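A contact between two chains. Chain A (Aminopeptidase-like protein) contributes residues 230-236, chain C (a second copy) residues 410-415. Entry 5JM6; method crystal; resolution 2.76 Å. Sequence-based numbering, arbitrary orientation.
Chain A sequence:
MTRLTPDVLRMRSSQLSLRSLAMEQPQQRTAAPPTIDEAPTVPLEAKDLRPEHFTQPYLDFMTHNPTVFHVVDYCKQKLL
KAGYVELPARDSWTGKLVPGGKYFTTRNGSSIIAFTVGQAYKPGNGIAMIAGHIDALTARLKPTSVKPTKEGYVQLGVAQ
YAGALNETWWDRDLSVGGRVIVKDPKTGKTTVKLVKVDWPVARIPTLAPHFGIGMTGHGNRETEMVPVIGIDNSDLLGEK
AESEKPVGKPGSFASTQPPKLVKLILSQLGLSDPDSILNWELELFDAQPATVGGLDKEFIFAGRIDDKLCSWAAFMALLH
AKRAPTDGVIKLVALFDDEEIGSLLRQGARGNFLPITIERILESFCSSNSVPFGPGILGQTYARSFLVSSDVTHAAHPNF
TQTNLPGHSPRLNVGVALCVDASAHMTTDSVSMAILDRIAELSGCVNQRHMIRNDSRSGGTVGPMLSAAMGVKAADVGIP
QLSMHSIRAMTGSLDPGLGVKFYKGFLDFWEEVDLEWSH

Chain A (230-236) GIDNSDL
Chain C (410-415) PRLNVG

Arg C411 is the polar centre of this contact between two copies of the protein. Its guanidinium forms a salt bridge with Asp A235, with NH2 of Arg C411 2.7 Å from OD1 of Asp A235. NH2 of Arg C411 also gives a weak hydrogen bond to OD2 of Asp A235, at 2.9 Å. NE of Arg C411 donates to OD1 of Asn A233 at 3.1 Å, with an N-H...O angle of 157°. OD1 of Asn A233 and OD1 of Asp A235 both lie at the guanidinium edge, near its plane. The arginine starts m, m (chi1 -50°, chi2 -82°), then bends through chi3 -108° and chi4 -107°.

Asn A233 (chi1 -75°, chi2 -41°) uses both ends of its amide. While OD1 accepts from the arginine, ND2 of Asn A233 donates to the backbone O of Leu C412 at 2.9 Å.

Asn A233 opens a type I turn that ends at Leu A236. Ser A234 has phi/psi -62/-5 and Asp A235 -87/12. A weak backbone hydrogen bond from Leu A236 N to Asn A233 O, at 3.0 Å, closes the turn. CA-to-CB of Asp A235 points sideways, but with chi1 62° (p) its carboxylate comes nearer to chain C.

Apolar packing adds to these bonds. Leu A236 (m, t) covers one guanidinium face, its CD2 4.0 Å from NH2 of Arg C411. CD1 of Leu A236 is 4.4 Å from CG2 of Val C414 (chi1 t), a loose apolar contact. The CA-to-CB bond of Ile A231, at the end of a strand, points toward the chain C stretch. CD1 of Ile A231 lies 3.9 Å from CB of Leu C412 and 3.6 Å from ND2 of Asn C413.

The chain C stretch has no regular helix or strand: Arg C411 and Leu C412 are extended (-105/153, -75/149), and Asn C413 is left-handed (58/45). CA of Ile A231 is 7.5 Å from CA of Leu C412. CA of Asn A233 is 7.7 Å from CA of Arg C411. The two stretches bury 349 Å² between them, both sides summed.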

# COMPACT_ATOMS: atom_id res chain seq x y z
N GLY A 230 37.30 24.02 -9.09
CA GLY A 230 38.74 23.88 -8.94
C GLY A 230 39.14 22.93 -7.82
O GLY A 230 38.29 22.40 -7.12
N ILE A 231 40.45 22.73 -7.67
CA ILE A 231 40.98 21.82 -6.66
C ILE A 231 41.82 22.57 -5.64
O ILE A 231 42.58 23.47 -6.01
CB ILE A 231 41.82 20.70 -7.31
CG1 ILE A 231 40.94 19.81 -8.18
CG2 ILE A 231 42.55 19.88 -6.26
CD1 ILE A 231 41.65 19.25 -9.40
N ASP A 232 41.64 22.26 -4.36
CA ASP A 232 42.60 22.69 -3.36
C ASP A 232 42.89 21.56 -2.35
O ASP A 232 42.05 21.25 -1.50
CB ASP A 232 42.07 23.93 -2.66
CG ASP A 232 43.04 24.50 -1.66
OD1 ASP A 232 42.62 24.75 -0.51
OD2 ASP A 232 44.22 24.71 -2.02
N ASN A 233 44.09 21.00 -2.43
CA ASN A 233 44.50 19.87 -1.58
C ASN A 233 45.40 20.23 -0.40
O ASN A 233 46.00 19.36 0.21
CB ASN A 233 45.18 18.80 -2.44
CG ASN A 233 44.18 18.02 -3.26
OD1 ASN A 233 43.10 17.66 -2.79
ND2 ASN A 233 44.54 17.74 -4.51
N SER A 234 45.53 21.53 -0.12
CA SER A 234 46.53 22.02 0.82
C SER A 234 46.38 21.50 2.26
O SER A 234 47.23 21.77 3.11
CB SER A 234 46.52 23.55 0.83
OG SER A 234 45.19 24.04 0.93
N ASP A 235 45.32 20.76 2.53
CA ASP A 235 45.10 20.17 3.86
C ASP A 235 45.79 18.81 3.99
O ASP A 235 45.48 18.03 4.88
CB ASP A 235 43.61 20.03 4.16
CG ASP A 235 42.90 19.11 3.20
OD1 ASP A 235 43.27 19.09 2.01
OD2 ASP A 235 41.96 18.40 3.63
N LEU A 236 46.66 18.49 3.03
CA LEU A 236 47.38 17.22 3.07
C LEU A 236 48.87 17.40 3.36
O LEU A 236 49.50 16.55 4.00
CB LEU A 236 47.19 16.48 1.75
CG LEU A 236 45.73 16.21 1.37
CD1 LEU A 236 45.65 15.58 -0.02
CD2 LEU A 236 45.05 15.33 2.40
N PRO C 410 40.17 8.91 -2.60
CA PRO C 410 41.31 9.61 -3.19
C PRO C 410 40.99 10.97 -3.80
O PRO C 410 39.85 11.26 -4.17
CB PRO C 410 41.78 8.64 -4.29
CG PRO C 410 41.05 7.35 -4.05
CD PRO C 410 39.77 7.75 -3.41
N ARG C 411 42.04 11.79 -3.92
CA ARG C 411 41.95 13.16 -4.40
C ARG C 411 42.47 13.28 -5.83
O ARG C 411 43.27 12.46 -6.27
CB ARG C 411 42.76 14.09 -3.50
CG ARG C 411 42.45 13.94 -2.03
CD ARG C 411 41.21 14.70 -1.64
NE ARG C 411 41.54 15.88 -0.86
CZ ARG C 411 41.33 15.99 0.45
NH1 ARG C 411 40.77 14.99 1.12
NH2 ARG C 411 41.67 17.10 1.08
N LEU C 412 41.97 14.27 -6.56
CA LEU C 412 42.52 14.59 -7.87
C LEU C 412 43.87 15.30 -7.76
O LEU C 412 44.12 16.02 -6.79
CB LEU C 412 41.54 15.44 -8.67
CG LEU C 412 40.14 14.86 -8.87
CD1 LEU C 412 39.31 15.74 -9.79
CD2 LEU C 412 40.20 13.43 -9.40
N ASN C 413 44.73 15.09 -8.75
CA ASN C 413 46.06 15.69 -8.83
C ASN C 413 46.95 15.39 -7.63
O ASN C 413 47.62 16.27 -7.09
CB ASN C 413 45.95 17.21 -9.01
CG ASN C 413 45.45 17.58 -10.39
OD1 ASN C 413 45.49 16.77 -11.32
ND2 ASN C 413 44.99 18.82 -10.55
N VAL C 414 46.97 14.12 -7.22
CA VAL C 414 47.84 13.66 -6.14
C VAL C 414 48.62 12.43 -6.60
O VAL C 414 49.84 12.40 -6.53
CB VAL C 414 47.05 13.35 -4.86
CG1 VAL C 414 47.93 12.61 -3.87
CG2 VAL C 414 46.55 14.65 -4.24
N GLY C 415 47.89 11.39 -6.99
CA GLY C 415 48.53 10.19 -7.52
C GLY C 415 47.58 9.02 -7.62
O GLY C 415 46.38 9.14 -7.35